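Local structure of NAD(FAD)-dependent dehydrogenase, NirB-family (N-terminal domain) (Clostridium acetobutylicum, 3KLJ) at residues E183-R188 against I314-D319; N250-T255 against G288-G293; Y270-G275 against Y298-P303. The protein catalyses the NADH-dependent reduction of rubredoxin through a bound FAD, feeding electrons by way of rubredoxin into the dioxygen-scavenging system of an obligate anaerobe. All coordinates share one frame; numbering follows the deposited sequence. Where two conformers were deposited one is given.

Contact 1 of 3, residues E183-R188 against I314-D319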
loop_
_atom_site.group_PDB
_atom_site.type_symbol
_atom_site.label_atom_id
_atom_site.label_comp_id
_atom_site.label_asym_id
_atom_site.label_seq_id
_atom_site.Cartn_x
_atom_site.Cartn_y
_atom_site.Cartn_z
ATOM N N GLU A 183 11.968 5.755 8.257
ATOM C CA GLU A 183 12.816 4.970 9.154
ATOM C C GLU A 183 12.714 3.455 8.951
ATOM O O GLU A 183 13.515 2.696 9.500
ATOM C CB GLU A 183 12.531 5.337 10.619
ATOM C CG GLU A 183 11.352 4.587 11.236
ATOM C CD GLU A 183 9.998 5.225 10.951
ATOM O OE1 GLU A 183 9.901 6.114 10.069
ATOM O OE2 GLU A 183 9.022 4.831 11.635
ATOM N N ARG A 184 11.728 3.019 8.172
ATOM C CA ARG A 184 11.561 1.601 7.848
ATOM C C ARG A 184 12.384 1.218 6.624
ATOM O O ARG A 184 12.663 0.044 6.406
ATOM C CB ARG A 184 10.091 1.254 7.576
ATOM C CG ARG A 184 9.099 1.730 8.631
ATOM C CD ARG A 184 7.678 1.529 8.139
ATOM N NE ARG A 184 7.130 0.239 8.550
ATOM C CZ ARG A 184 7.510 -0.418 9.641
ATOM N NH1 ARG A 184 8.440 0.097 10.439
ATOM N NH2 ARG A 184 6.954 -1.587 9.941
ATOM N N GLN A 185 12.760 2.212 5.820
ATOM C CA GLN A 185 13.451 1.949 4.546
ATOM C C GLN A 185 14.891 2.442 4.526
ATOM O O GLN A 185 15.705 1.975 3.730
ATOM C CB GLN A 185 12.678 2.580 3.379
ATOM C CG GLN A 185 11.593 1.668 2.815
ATOM C CD GLN A 185 10.213 2.011 3.308
ATOM O OE1 GLN A 185 9.932 3.151 3.685
ATOM N NE2 GLN A 185 9.325 1.029 3.282
ATOM N N LEU A 186 15.190 3.390 5.411
ATOM C CA LEU A 186 16.480 4.069 5.433
ATOM C C LEU A 186 17.097 4.022 6.826
ATOM O O LEU A 186 16.372 4.027 7.830
ATOM C CB LEU A 186 16.271 5.534 5.036
ATOM C CG LEU A 186 16.544 6.057 3.620
ATOM C CD1 LEU A 186 16.914 4.980 2.589
ATOM C CD2 LEU A 186 15.445 6.988 3.115
ATOM N N ASP A 187 18.425 3.997 6.893
ATOM C CA ASP A 187 19.109 4.289 8.162
ATOM C C ASP A 187 19.025 5.787 8.451
ATOM O O ASP A 187 18.444 6.544 7.659
ATOM C CB ASP A 187 20.558 3.754 8.203
ATOM C CG ASP A 187 21.490 4.405 7.167
ATOM O OD1 ASP A 187 22.719 4.370 7.402
ATOM O OD2 ASP A 187 21.030 4.938 6.133
ATOM N N ARG A 188 19.587 6.216 9.583
ATOM C CA ARG A 188 19.485 7.612 9.983
ATOM C C ARG A 188 20.094 8.531 8.927
ATOM O O ARG A 188 19.462 9.508 8.509
ATOM C CB ARG A 188 20.132 7.849 11.353
ATOM C CG ARG A 188 20.141 9.300 11.774
ATOM C CD ARG A 188 20.879 9.500 13.104
ATOM N NE ARG A 188 20.939 10.910 13.465
ATOM C CZ ARG A 188 21.906 11.741 13.082
ATOM N NH1 ARG A 188 22.900 11.302 12.313
ATOM N NH2 ARG A 188 21.876 13.018 13.467
ATOM N N ILE A 314 14.259 5.894 -4.666
ATOM C CA ILE A 314 14.748 5.079 -3.543
ATOM C C ILE A 314 14.466 3.602 -3.752
ATOM O O ILE A 314 13.355 3.230 -4.109
ATOM C CB ILE A 314 14.104 5.501 -2.197
ATOM C CG1 ILE A 314 14.532 6.917 -1.824
ATOM C CG2 ILE A 314 14.488 4.522 -1.077
ATOM C CD1 ILE A 314 13.662 7.560 -0.794
ATOM N N ILE A 315 15.467 2.756 -3.550
ATOM C CA ILE A 315 15.189 1.334 -3.392
ATOM C C ILE A 315 15.781 0.830 -2.078
ATOM O O ILE A 315 16.935 1.123 -1.742
ATOM C CB ILE A 315 15.589 0.427 -4.626
ATOM C CG1 ILE A 315 16.897 -0.311 -4.404
ATOM C CG2 ILE A 315 15.586 1.186 -5.974
ATOM C CD1 ILE A 315 16.696 -1.712 -3.942
ATOM N N SER A 316 14.968 0.088 -1.337
ATOM C CA SER A 316 15.351 -0.404 -0.025
ATOM C C SER A 316 15.063 -1.888 0.044
ATOM O O SER A 316 13.998 -2.333 -0.394
ATOM C CB SER A 316 14.588 0.347 1.076
ATOM O OG SER A 316 14.948 -0.146 2.353
ATOM N N CYS A 317 16.003 -2.637 0.620
ATOM C CA CYS A 317 15.913 -4.094 0.644
ATOM C C CYS A 317 16.336 -4.687 1.977
ATOM O O CYS A 317 17.387 -4.352 2.510
ATOM C CB CYS A 317 16.756 -4.703 -0.477
ATOM S SG CYS A 317 16.576 -6.501 -0.637
ATOM N N GLY A 318 15.505 -5.587 2.494
ATOM C CA GLY A 318 15.790 -6.283 3.742
ATOM C C GLY A 318 15.521 -5.417 4.951
ATOM O O GLY A 318 15.156 -4.249 4.816
ATOM N N ASP A 319 15.707 -6.003 6.132
ATOM C CA ASP A 319 15.442 -5.337 7.404
ATOM C C ASP A 319 16.480 -4.256 7.719
ATOM O O ASP A 319 17.469 -4.514 8.404
ATOM C CB ASP A 319 15.371 -6.381 8.532
ATOM C CG ASP A 319 15.154 -5.760 9.907
ATOM O OD1 ASP A 319 14.327 -4.828 10.033
ATOM O OD2 ASP A 319 15.807 -6.218 10.870
#
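The polar part of this contact is a single hydrogen bond, given by the hydroxyl of Ser316 to the backbone carbonyl of Gln185, with Ser316 OG 2.6 Å from Gln185 O. The donor lies in the carbonyl plane with a C=O...OG angle of 117°, which places it on a lone pair of the oxygen. That approach depends on the serine torsion: at chi1 179° the OG swings opposite the backbone N and reaches forward from the strand to the loop. The two backbones are closest at these same residues, Gln185 CA and Ser316 CA being 5.5 Å apart.

Carbon contacts lie beside the bond. The base of the Gln185 side chain lies alongside the serine, its CB and its CG each 3.7 Å from Ser316 CB, after which a bend at chi2 (100°) carries the amide away from the strand. One step further on, Leu186 CD2 meets Ile314 CD1 at 4.3 Å, a looser methyl-to-methyl touch. Both of these buried side chains also rest on Ile353 of strand 346-353, so the leucine packs on two strands of the same sheet.

Electrostatic links continue beside the contact. Asp187 caps the N-terminus of helix 188-199 through the backbone N of Gly190, and also forms a salt bridge with Arg330 and a hydrogen bond with Tyr337 OH.

Alternation along strand 312-317 sorts its residues: Ile314 and Ser316 face the loop, whereas Ile315 and Cys317 face helix 356-367. With 182 Å² buried over both sides, the arrangement is an interdomain seam, in which the loop between strand 172-175 and helix 188-199 of the Rossmann-type NADH-binding domain sits on the antiparallel sheet of the C-terminal domain, within the glutathione-reductase-like fold.

Contact 2 of 3, residues N250-T255 against G288-G293; sequences NDHMET and GLNACG
The imidazole of His252 and the amide of Asn290 are the flat groups that meet here, their planes turned 64° apart and their side chains crossing at about a right angle. One face of the ring carries the carboxylate of Asp251, whose OD2 sits 3.5 Å above the plane over the ring centre; this negative charge would be expected to polarise the imidazole. Asn290 OD1 approaches the ring obliquely, 3.5 Å from His252 ND1 and 3.5 Å from His252 CB. The amide carbon also meets the histidine backbone, Asn290 CG being 3.5 Å from His252 O.

Asn290 ND2 also comes within 3.3 Å of His252 O, but the angle is too poor for a hydrogen bond. The amide nitrogen is satisfied elsewhere, by Val286 O one helical turn back and by Ala296 O. Ala296 O receives His252 ND1 as well, so this carbonyl is shared by both groups, and with Val286 O it limits how the amide can turn.

Each group sits at a characteristic backbone feature. His252 occupies the type I turn from Asn250 to Met253, closed by Met253 N to Asn250 O at 3.0 Å, and Asn290 stands in the last turn of helix 277-291. That helix ends in a Schellman motif: Gly293, with positive phi, is the C-prime residue and its N bonds to Asn290 O at 2.8 Å, while Glu294 N returns to Leu289 O.

At chi1 -56°, His252 CG stands beside the backbone N, anti to the carbonyl carbon, which sets the ring where ND1 can reach Ala296 O. The Met253 side chain packs on Gln283, Val286 and Ala287 of the same helix. Beside the helix end, Cys292 forms a disulfide with Cys32.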
loop_
_atom_site.group_PDB
_atom_site.type_symbol
_atom_site.label_atom_id
_atom_site.label_comp_id
_atom_site.label_asym_id
_atom_site.label_seq_id
_atom_site.Cartn_x
_atom_site.Cartn_y
_atom_site.Cartn_z
ATOM N N ASN A 250 -2.862 -19.640 1.765
ATOM C CA ASN A 250 -1.814 -20.452 1.134
ATOM C C ASN A 250 -1.503 -19.923 -0.280
ATOM O O ASN A 250 -1.955 -18.831 -0.650
ATOM C CB ASN A 250 -2.093 -21.975 1.209
ATOM C CG ASN A 250 -3.262 -22.451 0.309
ATOM O OD1 ASN A 250 -3.642 -23.627 0.349
ATOM N ND2 ASN A 250 -3.834 -21.557 -0.462
ATOM N N ASP A 251 -0.708 -20.668 -1.047
ATOM C CA ASP A 251 -0.273 -20.223 -2.378
ATOM C C ASP A 251 -1.428 -20.227 -3.391
ATOM O O ASP A 251 -1.356 -19.549 -4.428
ATOM C CB ASP A 251 0.874 -21.107 -2.877
ATOM C CG ASP A 251 0.546 -22.583 -2.772
ATOM O OD1 ASP A 251 0.376 -23.070 -1.641
ATOM O OD2 ASP A 251 0.445 -23.249 -3.815
ATOM N N HIS A 252 -2.491 -20.972 -3.079
ATOM C CA HIS A 252 -3.724 -20.951 -3.881
ATOM C C HIS A 252 -4.669 -19.802 -3.522
ATOM O O HIS A 252 -5.773 -19.713 -4.050
ATOM C CB HIS A 252 -4.461 -22.284 -3.725
ATOM C CG HIS A 252 -3.623 -23.467 -4.074
ATOM N ND1 HIS A 252 -3.125 -23.675 -5.344
ATOM C CD2 HIS A 252 -3.192 -24.506 -3.323
ATOM C CE1 HIS A 252 -2.422 -24.795 -5.358
ATOM N NE2 HIS A 252 -2.446 -25.315 -4.144
ATOM N N MET A 253 -4.232 -18.941 -2.604
ATOM C CA MET A 253 -5.053 -17.875 -2.010
ATOM C C MET A 253 -6.251 -18.379 -1.179
ATOM O O MET A 253 -7.198 -17.640 -0.931
ATOM C CB MET A 253 -5.477 -16.828 -3.060
ATOM C CG MET A 253 -4.329 -15.971 -3.589
ATOM S SD MET A 253 -3.494 -15.077 -2.262
ATOM C CE MET A 253 -1.846 -15.821 -2.245
ATOM N N GLU A 254 -6.186 -19.634 -0.740
ATOM C CA GLU A 254 -7.222 -20.233 0.115
ATOM C C GLU A 254 -7.013 -19.865 1.580
ATOM O O GLU A 254 -5.891 -19.935 2.080
ATOM C CB GLU A 254 -7.181 -21.750 -0.009
ATOM C CG GLU A 254 -7.458 -22.259 -1.412
ATOM C CD GLU A 254 -7.249 -23.748 -1.552
ATOM O OE1 GLU A 254 -6.234 -24.279 -1.039
ATOM O OE2 GLU A 254 -8.105 -24.390 -2.192
ATOM N N THR A 255 -8.094 -19.485 2.265
ATOM C CA THR A 255 -8.041 -19.180 3.693
ATOM C C THR A 255 -8.117 -20.491 4.499
ATOM O O THR A 255 -8.097 -21.583 3.925
ATOM C CB THR A 255 -9.224 -18.267 4.127
ATOM O OG1 THR A 255 -10.438 -19.039 4.143
ATOM C CG2 THR A 255 -9.386 -17.065 3.177
ATOM N N GLY A 288 -9.219 -15.818 -8.192
ATOM C CA GLY A 288 -10.290 -15.996 -9.170
ATOM C C GLY A 288 -10.172 -17.317 -9.916
ATOM O O GLY A 288 -11.164 -18.040 -10.092
ATOM N N LEU A 289 -8.947 -17.617 -10.349
ATOM C CA LEU A 289 -8.593 -18.858 -11.049
ATOM C C LEU A 289 -8.903 -20.105 -10.218
ATOM O O LEU A 289 -9.483 -21.071 -10.726
ATOM C CB LEU A 289 -7.096 -18.835 -11.410
ATOM C CG LEU A 289 -6.561 -18.549 -12.831
ATOM C CD1 LEU A 289 -7.567 -17.936 -13.842
ATOM C CD2 LEU A 289 -5.266 -17.726 -12.773
ATOM N N ASN A 290 -8.506 -20.082 -8.945
ATOM C CA ASN A 290 -8.736 -21.209 -8.034
ATOM C C ASN A 290 -10.219 -21.384 -7.704
ATOM O O ASN A 290 -10.728 -22.509 -7.676
ATOM C CB ASN A 290 -7.919 -21.039 -6.749
ATOM C CG ASN A 290 -6.503 -21.574 -6.873
ATOM O OD1 ASN A 290 -6.255 -22.770 -6.682
ATOM N ND2 ASN A 290 -5.567 -20.695 -7.157
ATOM N N ALA A 291 -10.906 -20.261 -7.472
ATOM C CA ALA A 291 -12.351 -20.251 -7.220
ATOM C C ALA A 291 -13.131 -20.874 -8.384
ATOM O O ALA A 291 -14.236 -21.395 -8.192
ATOM C CB ALA A 291 -12.831 -18.848 -6.959
ATOM N N CYS A 292 -12.538 -20.831 -9.573
ATOM C CA CYS A 292 -13.127 -21.465 -10.748
ATOM C C CYS A 292 -12.514 -22.842 -11.036
ATOM O O CYS A 292 -12.693 -23.403 -12.115
ATOM C CB CYS A 292 -13.023 -20.550 -11.965
ATOM S SG CYS A 292 -14.250 -20.942 -13.215
ATOM N N GLY A 293 -11.804 -23.390 -10.055
ATOM C CA GLY A 293 -11.293 -24.762 -10.140
ATOM C C GLY A 293 -9.995 -24.972 -10.900
ATOM O O GLY A 293 -9.731 -26.073 -11.384
#

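Contact 3 of 3, residues Y270-G275 against Y298-P303. With FAD (flavin-adenine dinucleotide), chain B.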
loop_
_atom_site.group_PDB
_atom_site.type_symbol
_atom_site.label_atom_id
_atom_site.label_comp_id
_atom_site.label_asym_id
_atom_site.label_seq_id
_atom_site.Cartn_x
_atom_site.Cartn_y
_atom_site.Cartn_z
ATOM N N TYR A 270 2.610 -16.358 3.938
ATOM C CA TYR A 270 3.873 -16.625 4.617
ATOM C C TYR A 270 4.326 -15.436 5.469
ATOM O O TYR A 270 5.511 -15.102 5.506
ATOM C CB TYR A 270 4.960 -17.024 3.621
ATOM C CG TYR A 270 4.861 -18.465 3.187
ATOM C CD1 TYR A 270 4.406 -18.794 1.917
ATOM C CD2 TYR A 270 5.223 -19.506 4.056
ATOM C CE1 TYR A 270 4.332 -20.128 1.496
ATOM C CE2 TYR A 270 5.140 -20.844 3.646
ATOM C CZ TYR A 270 4.693 -21.141 2.368
ATOM O OH TYR A 270 4.598 -22.439 1.952
ATOM N N GLY A 271 3.373 -14.813 6.165
ATOM C CA GLY A 271 3.688 -13.748 7.114
ATOM C C GLY A 271 3.938 -12.399 6.447
ATOM O O GLY A 271 4.301 -11.426 7.116
ATOM N N LYS A 272 3.754 -12.342 5.136
ATOM C CA LYS A 272 3.980 -11.099 4.387
ATOM C C LYS A 272 2.679 -10.430 3.987
ATOM O O LYS A 272 1.773 -11.066 3.461
ATOM C CB LYS A 272 4.898 -11.330 3.177
ATOM C CG LYS A 272 6.333 -11.741 3.585
ATOM C CD LYS A 272 7.399 -11.140 2.680
ATOM C CE LYS A 272 8.799 -11.494 3.178
ATOM N NZ LYS A 272 9.863 -11.130 2.186
ATOM N N ASN A 273 2.584 -9.137 4.264
ATOM C CA ASN A 273 1.411 -8.353 3.892
ATOM C C ASN A 273 1.880 -6.981 3.400
ATOM O O ASN A 273 1.662 -5.984 4.072
ATOM C CB ASN A 273 0.465 -8.226 5.102
ATOM C CG ASN A 273 -0.750 -7.332 4.824
ATOM O OD1 ASN A 273 -0.972 -6.341 5.523
ATOM N ND2 ASN A 273 -1.527 -7.676 3.802
ATOM N N PRO A 274 2.527 -6.939 2.218
ATOM C CA PRO A 274 3.299 -5.757 1.850
ATOM C C PRO A 274 2.454 -4.548 1.431
ATOM O O PRO A 274 2.935 -3.428 1.533
ATOM C CB PRO A 274 4.202 -6.266 0.701
ATOM C CG PRO A 274 4.209 -7.796 0.864
ATOM C CD PRO A 274 2.768 -8.040 1.269
ATOM N N GLY A 275 1.213 -4.777 1.005
ATOM C CA GLY A 275 0.278 -3.691 0.704
ATOM C C GLY A 275 0.617 -2.972 -0.589
ATOM O O GLY A 275 0.563 -1.752 -0.645
ATOM N N TYR A 298 0.305 -18.770 -6.431
ATOM C CA TYR A 298 0.990 -17.505 -6.292
ATOM C C TYR A 298 2.379 -17.748 -5.729
ATOM O O TYR A 298 2.544 -18.490 -4.755
ATOM C CB TYR A 298 0.206 -16.589 -5.350
ATOM C CG TYR A 298 0.916 -15.291 -5.021
ATOM C CD1 TYR A 298 1.514 -15.097 -3.773
ATOM C CD2 TYR A 298 1.002 -14.269 -5.960
ATOM C CE1 TYR A 298 2.169 -13.912 -3.469
ATOM C CE2 TYR A 298 1.661 -13.078 -5.667
ATOM C CZ TYR A 298 2.233 -12.911 -4.418
ATOM O OH TYR A 298 2.880 -11.742 -4.122
ATOM N N SER A 299 3.383 -17.122 -6.331
ATOM C CA SER A 299 4.690 -17.077 -5.686
ATOM C C SER A 299 5.064 -15.631 -5.403
ATOM O O SER A 299 4.732 -14.735 -6.174
ATOM C CB SER A 299 5.766 -17.798 -6.502
ATOM O OG SER A 299 6.093 -17.057 -7.660
ATOM N N GLU A 300 5.739 -15.417 -4.278
ATOM C CA GLU A 300 6.159 -14.094 -3.849
ATOM C C GLU A 300 6.964 -13.411 -4.954
ATOM O O GLU A 300 7.929 -13.971 -5.455
ATOM C CB GLU A 300 6.989 -14.215 -2.576
ATOM C CG GLU A 300 7.266 -12.897 -1.892
ATOM C CD GLU A 300 8.210 -13.040 -0.716
ATOM O OE1 GLU A 300 8.474 -14.184 -0.283
ATOM O OE2 GLU A 300 8.689 -11.996 -0.226
ATOM N N ILE A 301 6.553 -12.204 -5.330
ATOM C CA ILE A 301 7.141 -11.517 -6.477
ATOM C C ILE A 301 8.227 -10.524 -6.069
ATOM O O ILE A 301 9.213 -10.327 -6.788
ATOM C CB ILE A 301 6.064 -10.668 -7.239
ATOM C CG1 ILE A 301 4.748 -11.430 -7.431
ATOM C CG2 ILE A 301 6.624 -10.123 -8.578
ATOM C CD1 ILE A 301 3.544 -10.507 -7.647
ATOM N N ILE A 302 8.063 -9.964 -4.876
ATOM C CA ILE A 302 8.075 -8.503 -4.725
ATOM C C ILE A 302 9.363 -7.684 -4.653
ATOM O O ILE A 302 10.063 -7.706 -3.631
ATOM C CB ILE A 302 7.131 -8.066 -3.579
ATOM C CG1 ILE A 302 6.018 -9.101 -3.419
ATOM C CG2 ILE A 302 6.579 -6.669 -3.858
ATOM C CD1 ILE A 302 5.110 -9.224 -4.658
ATOM N N PRO A 303 9.651 -6.941 -5.747
ATOM C CA PRO A 303 10.443 -5.720 -5.685
ATOM C C PRO A 303 9.492 -4.517 -5.604
ATOM O O PRO A 303 8.289 -4.649 -5.868
ATOM C CB PRO A 303 11.196 -5.725 -7.021
ATOM C CG PRO A 303 10.428 -6.681 -7.930
ATOM C CD PRO A 303 9.309 -7.289 -7.140
HETATM P PA FAD B . -8.310 -1.837 -1.970
HETATM O O1A FAD B . -8.321 -1.150 -0.630
HETATM O O2A FAD B . -7.684 -0.994 -3.054
HETATM O O5B FAD B . -9.801 -2.236 -2.378
HETATM C C5B FAD B . -10.653 -2.898 -1.461
HETATM C C4B FAD B . -12.091 -2.422 -1.673
HETATM O O4B FAD B . -12.972 -3.174 -0.840
HETATM C C3B FAD B . -12.253 -0.958 -1.274
HETATM O O3B FAD B . -12.887 -0.256 -2.331
HETATM C C2B FAD B . -13.119 -0.981 -0.029
HETATM O O2B FAD B . -14.020 0.104 0.024
HETATM C C1B FAD B . -13.868 -2.297 -0.178
HETATM N N9A FAD B . -14.323 -2.869 1.103
HETATM C C8A FAD B . -13.690 -2.812 2.316
HETATM N N7A FAD B . -14.447 -3.467 3.227
HETATM C C5A FAD B . -15.550 -3.947 2.617
HETATM C C6A FAD B . -16.643 -4.676 3.086
HETATM N N6A FAD B . -16.861 -4.787 4.397
HETATM N N1A FAD B . -17.645 -5.023 2.196
HETATM C C2A FAD B . -17.569 -4.655 0.866
HETATM N N3A FAD B . -16.487 -3.923 0.413
HETATM C C4A FAD B . -15.487 -3.577 1.277
HETATM N N1 FAD B . 0.848 0.513 -3.911
HETATM C C2 FAD B . 1.999 0.342 -4.651
HETATM O O2 FAD B . 2.383 -0.785 -4.912
HETATM N N3 FAD B . 2.706 1.429 -5.123
HETATM C C4 FAD B . 2.271 2.702 -4.842
HETATM O O4 FAD B . 2.935 3.653 -5.267
HETATM C C4X FAD B . 1.110 2.894 -4.079
HETATM N N5 FAD B . 0.646 4.168 -3.790
HETATM C C5X FAD B . -0.502 4.347 -3.042
HETATM C C6 FAD B . -0.962 5.638 -2.748
HETATM C C7 FAD B . -2.137 5.802 -1.997
HETATM C C7M FAD B . -2.633 7.182 -1.679
HETATM C C8 FAD B . -2.836 4.687 -1.534
HETATM C C8M FAD B . -4.096 4.834 -0.719
HETATM C C9 FAD B . -2.370 3.410 -1.825
HETATM C C9A FAD B . -1.207 3.234 -2.581
HETATM N N10 FAD B . -0.750 1.951 -2.875
HETATM C C10 FAD B . 0.401 1.783 -3.621
HETATM C "C1'" FAD B . -1.487 0.757 -2.365
HETATM C "C2'" FAD B . -2.403 0.145 -3.403
HETATM O "O2'" FAD B . -3.420 1.078 -3.706
HETATM C "C3'" FAD B . -2.994 -1.110 -2.792
HETATM O "O3'" FAD B . -1.972 -2.070 -2.599
HETATM C "C4'" FAD B . -4.083 -1.737 -3.647
HETATM O "O4'" FAD B . -5.118 -0.797 -3.903
HETATM C "C5'" FAD B . -4.677 -2.911 -2.881
HETATM O "O5'" FAD B . -5.802 -3.351 -3.597
HETATM P P FAD B . -6.923 -4.202 -2.858
HETATM O O1P FAD B . -7.984 -4.593 -3.874
HETATM O O2P FAD B . -6.322 -5.367 -2.110
HETATM O O3P FAD B . -7.530 -3.223 -1.727
#
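Lys272 and Glu300 reach each other by differently shaped chains. The lysine has CG beside its backbone N (chi1 -65°) and bends at chi2 (-143°) before running extended to the ammonium; the glutamate sends CG anti to the backbone N (chi1 -169°) and stays extended to the carboxylate. The two side chains cross at about a right angle, with the lysine end meeting one carboxylate oxygen.

The result is a salt bridge carried by one hydrogen bond, Lys272 NZ to Glu300 OE2 at 2.8 Å. NZ comes to the syn lone pair of OE2, on the side of the other oxygen, yet it remains 4.2 Å from Glu300 OE1, so the pairing is one-oxygen rather than forked. Lys272 CD also lies 3.3 Å from Glu300 OE2. Both residues are exposed, and solvent would be expected to weaken the attraction.

Further along the same loop, Gly275 O comes within 3.2 Å of the ribityl O3' of FAD. Asn273 bonds to the backbone oxygens of Asp265 and Ala267 and to Arg245. Nearer the helix, Pro274 and Ile302 both rest on Ile279. The salt bridge itself joins the loop from strand 267-269 into helix 277-291 to the segment leading from that helix to strand 306-309.

How the contacts relate
Contacts 2 and 3 adjoin within the FAD-binding part of the fold, their centres about 16 Å apart. Asp251 O and Tyr298 N stand 2.7 Å apart, a probable hydrogen bond, and Met253 CE packs 3.8 Å from Tyr298 CD1. Their segments alternate along the chain; 270-275 precedes helix 277-291, 288-293 holds its C-terminal end and 298-303 follows it. Contact 1 belongs to a different boundary, that between the NADH-binding and C-terminal domains: its centre is about 17 Å from that of contact 3 and about 33 Å from that of contact 2. FAD is approached by Gly275 of contact 3, a residue of its pocket, and lies about 11 Å from the side chain of Gln185 in contact 1.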